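PDB 6KSU: Alpha/beta hydrolase from Streptomyces albidoflavus, which probably releases non-ribosomal peptides by macrolactamization, acting as a penicillin-binding-protein-type cyclase. Local coordinates for residues A[35-49]-A[348-362]. Numbering follows the deposited sequence.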
ATOM      1  N   PHE A  35      11.983 -13.612  15.122  1.00 30.79           N
ATOM      2  CA  PHE A  35      11.597 -13.856  13.732  1.00 28.60           C
ATOM      3  C   PHE A  35      11.517 -15.348  13.422  1.00 29.49           C
ATOM      4  O   PHE A  35      10.562 -15.814  12.793  1.00 28.74           O
ATOM      5  CB  PHE A  35      12.611 -13.146  12.824  1.00 26.32           C
ATOM      6  CG  PHE A  35      12.431 -13.389  11.352  1.00 26.19           C
ATOM      7  CD1 PHE A  35      11.315 -12.935  10.682  1.00 23.42           C
ATOM      8  CD2 PHE A  35      13.424 -14.037  10.624  1.00 28.24           C
ATOM      9  CE1 PHE A  35      11.195 -13.114   9.296  1.00 22.82           C
ATOM     10  CE2 PHE A  35      13.305 -14.238   9.242  1.00 25.32           C
ATOM     11  CZ  PHE A  35      12.200 -13.788   8.581  1.00 22.51           C
ATOM     12  N   GLU A  36      12.512 -16.117  13.869  1.00 35.81           N
ATOM     13  CA  GLU A  36      12.515 -17.555  13.610  1.00 38.19           C
ATOM     14  C   GLU A  36      11.338 -18.244  14.288  1.00 33.75           C
ATOM     15  O   GLU A  36      10.603 -19.020  13.654  1.00 31.09           O
ATOM     16  CB  GLU A  36      13.834 -18.165  14.076  1.00 40.99           C
ATOM     17  CG  GLU A  36      14.355 -19.210  13.133  1.00 45.55           C
ATOM     18  CD  GLU A  36      14.754 -18.600  11.811  1.00 50.46           C
ATOM     19  OE1 GLU A  36      15.876 -18.040  11.710  1.00 52.87           O
ATOM     20  OE2 GLU A  36      13.936 -18.682  10.876  1.00 53.90           O
ATOM     21  N   GLU A  37      11.134 -17.965  15.581  1.00 36.62           N
ATOM     22  CA  GLU A  37      10.003 -18.562  16.290  1.00 35.28           C
ATOM     23  C   GLU A  37       8.696 -18.257  15.572  1.00 34.48           C
ATOM     24  O   GLU A  37       7.871 -19.156  15.362  1.00 30.33           O
ATOM     25  CB  GLU A  37       9.931 -18.060  17.741  1.00 33.81           C
ATOM     26  CG  GLU A  37      11.154 -18.307  18.657  1.00 50.75           C
ATOM     27  CD  GLU A  37      12.055 -19.488  18.252  1.00 56.93           C
ATOM     28  OE1 GLU A  37      11.565 -20.643  18.209  1.00 61.79           O
ATOM     29  OE2 GLU A  37      13.263 -19.261  18.002  1.00 50.25           O
ATOM     30  N   LEU A  38       8.499 -16.986  15.162  1.00 27.48           N
ATOM     31  CA  LEU A  38       7.198 -16.606  14.620  1.00 27.85           C
ATOM     32  C   LEU A  38       6.984 -17.121  13.202  1.00 27.76           C
ATOM     33  O   LEU A  38       5.846 -17.401  12.819  1.00 27.48           O
ATOM     34  CB  LEU A  38       7.033 -15.090  14.660  1.00 30.15           C
ATOM     35  CG  LEU A  38       7.227 -14.467  16.033  1.00 31.55           C
ATOM     36  CD1 LEU A  38       6.848 -12.988  16.026  1.00 27.10           C
ATOM     37  CD2 LEU A  38       6.423 -15.275  17.078  1.00 33.71           C
ATOM     38  N   VAL A  39       8.044 -17.239  12.400  1.00 24.33           N
ATOM     39  CA  VAL A  39       7.887 -17.825  11.067  1.00 27.12           C
ATOM     40  C   VAL A  39       7.401 -19.271  11.187  1.00 32.68           C
ATOM     41  O   VAL A  39       6.467 -19.701  10.496  1.00 24.04           O
ATOM     42  CB  VAL A  39       9.207 -17.729  10.277  1.00 25.74           C
ATOM     43  CG1 VAL A  39       9.182 -18.667   9.129  1.00 23.06           C
ATOM     44  CG2 VAL A  39       9.437 -16.307   9.782  1.00 19.68           C
ATOM     45  N   ARG A  40       8.030 -20.040  12.078  1.00 30.88           N
ATOM     46  CA  ARG A  40       7.631 -21.426  12.283  1.00 36.05           C
ATOM     47  C   ARG A  40       6.224 -21.507  12.869  1.00 32.63           C
ATOM     48  O   ARG A  40       5.346 -22.176  12.317  1.00 28.21           O
ATOM     49  CB  ARG A  40       8.659 -22.128  13.182  1.00 39.50           C
ATOM     50  CG  ARG A  40       9.719 -22.896  12.397  1.00 36.16           C
ATOM     51  CD  ARG A  40      11.048 -23.114  13.137  1.00 39.19           C
ATOM     52  NE  ARG A  40      12.059 -23.410  12.123  1.00 43.64           N
ATOM     53  CZ  ARG A  40      12.200 -24.593  11.527  1.00 39.70           C
ATOM     54  NH1 ARG A  40      11.441 -25.622  11.888  1.00 41.48           N
ATOM     55  NH2 ARG A  40      13.105 -24.753  10.571  1.00 33.69           N
ATOM     56  N   GLU A  41       5.982 -20.777  13.956  1.00 38.91           N
ATOM     57  CA  GLU A  41       4.686 -20.808  14.625  1.00 39.89           C
ATOM     58  C   GLU A  41       3.517 -20.510  13.676  1.00 36.60           C
ATOM     59  O   GLU A  41       2.455 -21.125  13.791  1.00 39.90           O
ATOM     60  CB  GLU A  41       4.715 -19.825  15.790  1.00 37.40           C
ATOM     61  CG  GLU A  41       3.379 -19.484  16.378  1.00 42.87           C
ATOM     62  CD  GLU A  41       3.534 -18.710  17.669  1.00 49.19           C
ATOM     63  OE1 GLU A  41       2.638 -17.906  17.991  1.00 49.24           O
ATOM     64  OE2 GLU A  41       4.559 -18.902  18.362  1.00 53.75           O
ATOM     65  N   HIS A  42       3.687 -19.587  12.727  1.00 36.70           N
ATOM     66  CA  HIS A  42       2.649 -19.352  11.718  1.00 32.39           C
ATOM     67  C   HIS A  42       2.898 -20.132  10.425  1.00 30.13           C
ATOM     68  O   HIS A  42       2.126 -19.997   9.466  1.00 30.10           O
ATOM     69  CB  HIS A  42       2.513 -17.849  11.414  1.00 33.45           C
ATOM     70  CG  HIS A  42       2.123 -17.021  12.604  1.00 34.24           C
ATOM     71  ND1 HIS A  42       0.981 -17.257  13.335  1.00 45.18           N
ATOM     72  CD2 HIS A  42       2.748 -15.987  13.216  1.00 34.29           C
ATOM     73  CE1 HIS A  42       0.912 -16.400  14.339  1.00 40.47           C
ATOM     74  NE2 HIS A  42       1.976 -15.620  14.292  1.00 36.93           N
ATOM     75  N   ARG A  43       3.944 -20.957  10.390  1.00 31.56           N
ATOM     76  CA  ARG A  43       4.288 -21.801   9.244  1.00 32.46           C
ATOM     77  C   ARG A  43       4.294 -21.028   7.921  1.00 27.23           C
ATOM     78  O   ARG A  43       3.688 -21.423   6.922  1.00 21.91           O
ATOM     79  CB  ARG A  43       3.382 -23.023   9.195  1.00 35.60           C
ATOM     80  CG  ARG A  43       3.748 -24.024  10.291  1.00 40.28           C
ATOM     81  CD  ARG A  43       3.603 -25.472   9.814  1.00 50.95           C
ATOM     82  NE  ARG A  43       2.391 -25.681   9.026  1.00 48.77           N
ATOM     83  CZ  ARG A  43       1.158 -25.475   9.478  1.00 51.07           C
ATOM     84  NH1 ARG A  43       0.959 -25.067  10.725  1.00 54.47           N
ATOM     85  NH2 ARG A  43       0.119 -25.685   8.682  1.00 50.96           N
ATOM     86  N   VAL A  44       5.052 -19.928   7.921  1.00 24.69           N
ATOM     87  CA  VAL A  44       5.367 -19.203   6.697  1.00 24.91           C
ATOM     88  C   VAL A  44       6.350 -20.001   5.851  1.00 22.60           C
ATOM     89  O   VAL A  44       7.347 -20.522   6.366  1.00 22.67           O
ATOM     90  CB  VAL A  44       5.936 -17.826   7.061  1.00 26.15           C
ATOM     91  CG1 VAL A  44       6.273 -17.060   5.817  1.00 18.03           C
ATOM     92  CG2 VAL A  44       4.900 -17.072   7.922  1.00 29.10           C
ATOM     93  N   THR A  45       6.073 -20.099   4.544  1.00 21.66           N
ATOM     94  CA  THR A  45       6.978 -20.815   3.644  1.00 24.49           C
ATOM     95  C   THR A  45       8.392 -20.249   3.700  1.00 24.08           C
ATOM     96  O   THR A  45       9.366 -20.999   3.845  1.00 24.16           O
ATOM     97  CB  THR A  45       6.474 -20.792   2.199  1.00 25.91           C
ATOM     98  OG1 THR A  45       5.120 -21.261   2.150  1.00 18.64           O
ATOM     99  CG2 THR A  45       7.329 -21.734   1.346  1.00 24.04           C
ATOM    100  N   GLY A  46       8.524 -18.931   3.580  1.00 25.20           N
ATOM    101  CA  GLY A  46       9.814 -18.260   3.595  1.00 18.80           C
ATOM    102  C   GLY A  46       9.602 -16.794   3.895  1.00 22.37           C
ATOM    103  O   GLY A  46       8.511 -16.242   3.692  1.00 21.59           O
ATOM    104  N   ALA A  47      10.649 -16.162   4.411  1.00 22.83           N
ATOM    105  CA  ALA A  47      10.483 -14.776   4.827  1.00 19.49           C
ATOM    106  C   ALA A  47      11.841 -14.111   4.902  1.00 22.91           C
ATOM    107  O   ALA A  47      12.879 -14.768   5.049  1.00 23.35           O
ATOM    108  CB  ALA A  47       9.744 -14.682   6.177  1.00 20.16           C
ATOM    109  N   GLN A  48      11.818 -12.790   4.770  1.00 16.51           N
ATOM    110  CA  GLN A  48      12.985 -11.960   5.033  1.00 22.19           C
ATOM    111  C   GLN A  48      12.559 -10.854   5.973  1.00 19.33           C
ATOM    112  O   GLN A  48      11.458 -10.310   5.838  1.00 18.70           O
ATOM    113  CB  GLN A  48      13.588 -11.328   3.767  1.00 18.34           C
ATOM    114  CG  GLN A  48      14.013 -12.290   2.687  1.00 22.87           C
ATOM    115  CD  GLN A  48      14.217 -11.578   1.351  1.00 24.21           C
ATOM    116  OE1 GLN A  48      13.549 -10.587   1.054  1.00 30.46           O
ATOM    117  NE2 GLN A  48      15.157 -12.075   0.547  1.00 17.80           N
ATOM    118  N   LEU A  49      13.426 -10.550   6.933  1.00 18.51           N
ATOM    119  CA  LEU A  49      13.268  -9.407   7.815  1.00 23.33           C
ATOM    120  C   LEU A  49      14.596  -8.672   7.840  1.00 20.89           C
ATOM    121  O   LEU A  49      15.650  -9.273   8.086  1.00 21.12           O
ATOM    122  CB  LEU A  49      12.832  -9.825   9.228  1.00 20.48           C
ATOM    123  CG  LEU A  49      12.763  -8.719  10.295  1.00 21.39           C
ATOM    124  CD1 LEU A  49      11.506  -7.813  10.127  1.00 23.09           C
ATOM    125  CD2 LEU A  49      12.800  -9.320  11.678  1.00 22.73           C
ATOM    126  N   LEU A 348       9.644  -6.410   6.034  1.00 17.01           N
ATOM    127  CA  LEU A 348       9.358  -7.831   6.135  1.00 19.23           C
ATOM    128  C   LEU A 348       8.798  -8.271   4.799  1.00 20.55           C
ATOM    129  O   LEU A 348       7.886  -7.618   4.272  1.00 14.92           O
ATOM    130  CB  LEU A 348       8.363  -8.108   7.273  1.00 19.56           C
ATOM    131  CG  LEU A 348       7.867  -9.534   7.437  1.00 17.66           C
ATOM    132  CD1 LEU A 348       8.978 -10.398   7.931  1.00 16.21           C
ATOM    133  CD2 LEU A 348       6.650  -9.600   8.349  1.00 22.28           C
ATOM    134  N   THR A 349       9.371  -9.336   4.222  1.00 14.87           N
ATOM    135  CA  THR A 349       8.739 -10.010   3.093  1.00 15.32           C
ATOM    136  C   THR A 349       8.380 -11.431   3.507  1.00 22.43           C
ATOM    137  O   THR A 349       9.093 -12.057   4.295  1.00 17.10           O
ATOM    138  CB  THR A 349       9.604 -10.005   1.823  1.00 16.98           C
ATOM    139  OG1 THR A 349      10.886 -10.635   2.037  1.00 16.94           O
ATOM    140  CG2 THR A 349       9.807  -8.569   1.322  1.00 19.91           C
ATOM    141  N   ALA A 350       7.237 -11.910   3.020  1.00 18.22           N
ATOM    142  CA  ALA A 350       6.810 -13.266   3.302  1.00 22.32           C
ATOM    143  C   ALA A 350       6.116 -13.789   2.061  1.00 23.74           C
ATOM    144  O   ALA A 350       5.515 -13.024   1.307  1.00 27.90           O
ATOM    145  CB  ALA A 350       5.901 -13.343   4.537  1.00 17.84           C
ATOM    146  N   ASN A 351       6.223 -15.094   1.842  1.00 22.22           N
ATOM    147  CA  ASN A 351       5.694 -15.685   0.626  1.00 22.98           C
ATOM    148  C   ASN A 351       4.678 -16.788   0.926  1.00 24.87           C
ATOM    149  O   ASN A 351       4.530 -17.724   0.141  1.00 21.59           O
ATOM    150  CB  ASN A 351       6.828 -16.178  -0.291  1.00 20.11           C
ATOM    151  CG  ASN A 351       7.558 -17.442   0.226  1.00 24.29           C
ATOM    152  OD1 ASN A 351       7.630 -17.697   1.428  1.00 28.48           O
ATOM    153  ND2 ASN A 351       8.133 -18.214  -0.700  1.00 20.80           N
ATOM    154  N   SER A 352       3.916 -16.658   2.012  1.00 24.50           N
ATOM    155  CA  SER A 352       2.690 -17.445   2.159  1.00 24.61           C
ATOM    156  C   SER A 352       1.552 -16.559   2.675  1.00 26.55           C
ATOM    157  O   SER A 352       1.775 -15.481   3.222  1.00 24.66           O
ATOM    158  CB  SER A 352       2.877 -18.649   3.087  1.00 21.48           C
ATOM    159  OG  SER A 352       2.937 -18.212   4.426  1.00 25.92           O
ATOM    160  N   THR A 353       0.316 -17.039   2.516  1.00 23.51           N
ATOM    161  CA  THR A 353      -0.836 -16.295   3.005  1.00 26.11           C
ATOM    162  C   THR A 353      -0.755 -16.002   4.503  1.00 27.71           C
ATOM    163  O   THR A 353      -1.490 -15.137   4.984  1.00 36.33           O
ATOM    164  CB  THR A 353      -2.144 -17.049   2.672  1.00 29.23           C
ATOM    165  OG1 THR A 353      -2.026 -18.430   3.034  1.00 31.56           O
ATOM    166  CG2 THR A 353      -2.436 -16.969   1.190  1.00 28.32           C
ATOM    167  N   ALA A 354       0.130 -16.659   5.248  1.00 25.57           N
ATOM    168  CA  ALA A 354       0.273 -16.349   6.668  1.00 28.43           C
ATOM    169  C   ALA A 354       1.139 -15.123   6.938  1.00 30.08           C
ATOM    170  O   ALA A 354       1.245 -14.702   8.102  1.00 26.58           O
ATOM    171  CB  ALA A 354       0.860 -17.545   7.420  1.00 30.25           C
ATOM    172  N   GLY A 355       1.773 -14.558   5.909  1.00 26.13           N
ATOM    173  CA  GLY A 355       2.523 -13.323   6.037  1.00 24.82           C
ATOM    174  C   GLY A 355       1.881 -12.251   6.897  1.00 25.84           C
ATOM    175  O   GLY A 355       2.518 -11.702   7.805  1.00 25.97           O
ATOM    176  N   PRO A 356       0.609 -11.921   6.629  1.00 27.56           N
ATOM    177  CA  PRO A 356      -0.058 -10.896   7.451  1.00 25.06           C
ATOM    178  C   PRO A 356      -0.102 -11.209   8.933  1.00 28.99           C
ATOM    179  O   PRO A 356       0.115 -10.297   9.740  1.00 27.04           O
ATOM    180  CB  PRO A 356      -1.462 -10.837   6.843  1.00 27.44           C
ATOM    181  CG  PRO A 356      -1.211 -11.145   5.415  1.00 28.55           C
ATOM    182  CD  PRO A 356      -0.201 -12.255   5.447  1.00 26.75           C
ATOM    183  N   LYS A 357      -0.363 -12.457   9.331  1.00 23.67           N
ATOM    184  CA  LYS A 357      -0.379 -12.735  10.762  1.00 25.17           C
ATOM    185  C   LYS A 357       1.029 -12.722  11.338  1.00 28.47           C
ATOM    186  O   LYS A 357       1.220 -12.328  12.492  1.00 33.21           O
ATOM    187  CB  LYS A 357      -1.105 -14.062  11.035  1.00 31.38           C
ATOM    188  CG  LYS A 357      -1.304 -14.397  12.511  1.00 38.64           C
ATOM    189  CD  LYS A 357      -1.865 -13.228  13.348  1.00 44.95           C
ATOM    190  CE  LYS A 357      -1.018 -13.044  14.638  1.00 45.37           C
ATOM    191  NZ  LYS A 357      -1.201 -11.780  15.418  1.00 51.68           N
ATOM    192  N   LEU A 358       2.030 -13.093  10.538  1.00 28.95           N
ATOM    193  CA  LEU A 358       3.419 -12.939  10.969  1.00 34.54           C
ATOM    194  C   LEU A 358       3.769 -11.470  11.182  1.00 26.34           C
ATOM    195  O   LEU A 358       4.471 -11.114  12.143  1.00 26.23           O
ATOM    196  CB  LEU A 358       4.369 -13.569   9.938  1.00 25.35           C
ATOM    197  CG  LEU A 358       5.851 -13.434  10.275  1.00 20.22           C
ATOM    198  CD1 LEU A 358       6.250 -14.433  11.326  1.00 27.69           C
ATOM    199  CD2 LEU A 358       6.743 -13.615   9.057  1.00 24.39           C
ATOM    200  N   TRP A 359       3.311 -10.599  10.289  1.00 23.46           N
ATOM    201  CA  TRP A 359       3.551  -9.175  10.506  1.00 25.97           C
ATOM    202  C   TRP A 359       2.899  -8.711  11.803  1.00 27.44           C
ATOM    203  O   TRP A 359       3.533  -8.036  12.624  1.00 22.28           O
ATOM    204  CB  TRP A 359       3.039  -8.351   9.328  1.00 24.10           C
ATOM    205  CG  TRP A 359       3.170  -6.857   9.558  1.00 23.21           C
ATOM    206  CD1 TRP A 359       2.153  -5.939   9.636  1.00 24.42           C
ATOM    207  CD2 TRP A 359       4.385  -6.121   9.742  1.00 25.15           C
ATOM    208  NE1 TRP A 359       2.664  -4.682   9.853  1.00 23.10           N
ATOM    209  CE2 TRP A 359       4.031  -4.765   9.914  1.00 26.50           C
ATOM    210  CE3 TRP A 359       5.741  -6.474   9.762  1.00 24.73           C
ATOM    211  CZ2 TRP A 359       4.979  -3.770  10.107  1.00 22.20           C
ATOM    212  CZ3 TRP A 359       6.678  -5.489   9.953  1.00 24.29           C
ATOM    213  CH2 TRP A 359       6.290  -4.143  10.129  1.00 25.45           C
ATOM    214  N   GLU A 360       1.632  -9.091  12.011  1.00 28.12           N
ATOM    215  CA  GLU A 360       0.913  -8.686  13.219  1.00 30.88           C
ATOM    216  C   GLU A 360       1.623  -9.187  14.477  1.00 28.54           C
ATOM    217  O   GLU A 360       1.900  -8.409  15.398  1.00 32.14           O
ATOM    218  CB  GLU A 360      -0.530  -9.187  13.146  1.00 33.00           C
ATOM    219  CG  GLU A 360      -1.404  -8.820  14.329  1.00 40.11           C
ATOM    220  CD  GLU A 360      -2.818  -9.408  14.229  1.00 50.78           C
ATOM    221  OE1 GLU A 360      -3.225  -9.844  13.125  1.00 51.79           O
ATOM    222  OE2 GLU A 360      -3.514  -9.443  15.267  1.00 55.62           O
ATOM    223  N   ALA A 361       1.967 -10.474  14.511  1.00 23.89           N
ATOM    224  CA  ALA A 361       2.672 -11.026  15.666  1.00 28.31           C
ATOM    225  C   ALA A 361       4.037 -10.371  15.860  1.00 30.15           C
ATOM    226  O   ALA A 361       4.472 -10.153  16.997  1.00 32.07           O
ATOM    227  CB  ALA A 361       2.816 -12.541  15.506  1.00 29.30           C
ATOM    228  N   LEU A 362       4.719 -10.044  14.761  1.00 27.90           N
ATOM    229  CA  LEU A 362       5.973  -9.302  14.845  1.00 30.13           C
ATOM    230  C   LEU A 362       5.764  -7.925  15.473  1.00 32.71           C
ATOM    231  O   LEU A 362       6.567  -7.474  16.295  1.00 33.37           O
ATOM    232  CB  LEU A 362       6.578  -9.177  13.444  1.00 30.36           C
ATOM    233  CG  LEU A 362       8.065  -9.417  13.161  1.00 35.24           C
ATOM    234  CD1 LEU A 362       8.636 -10.512  14.044  1.00 28.55           C
ATOM    235  CD2 LEU A 362       8.194  -9.803  11.707  1.00 30.11           C
TER
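K357 lays its CG over one face of the H42 imidazole, a CH-pi contact 3.8 Å from the ring centroid, while A361 CB meets the ring edge at NE2 (3.4 Å). H42 NE2 is buried here without a polar partner. The bend of K357 at chi2 and chi3 carries NZ past the ring to a salt bridge with E360. The F35 ring lies between V39 CG2 on one face and L49 CB on the other, both toward the rim; A47 C lies at its edge, in plane, and L348 CD1 approaches obliquely. L358, its CG anti to the backbone N (chi1 179°), wedges between helix 35-41 and the loop and strand that follow it: CD1 meets L38 O and, at 3.5 Å, L38 CB, and CD2 lies against V39 CG2, V44 CG2 and A47 CB. L38 CD1 also meets L362 CD1 (3.6 Å).

On the sheet's other face, the side chains of Q48 and T349, an antiparallel hydrogen-bonded pair, run alongside each other, and T349 OG1 donates to Q48 OE1 (2.8 Å) from 31° off the amide carbonyl plane. Q48 OE1 also accepts from A261 N, and NE2 binds the carbonyls of T74 and T77, which together fix the amide's rotation. N351 N donates to G46 O (3.2 Å), and its ND2 reaches E229 O and L64 O.

Strands 46-53 and 344-350 are neighbours in the antiparallel sheet of the beta-lactamase-like domain, flanked by 56-63 and 332-339. Helices 23-41 and 355-365 pack on one face; their segments 35-41 and 355-362 run roughly antiparallel, 144° between their directions, axes 9.7 Å apart.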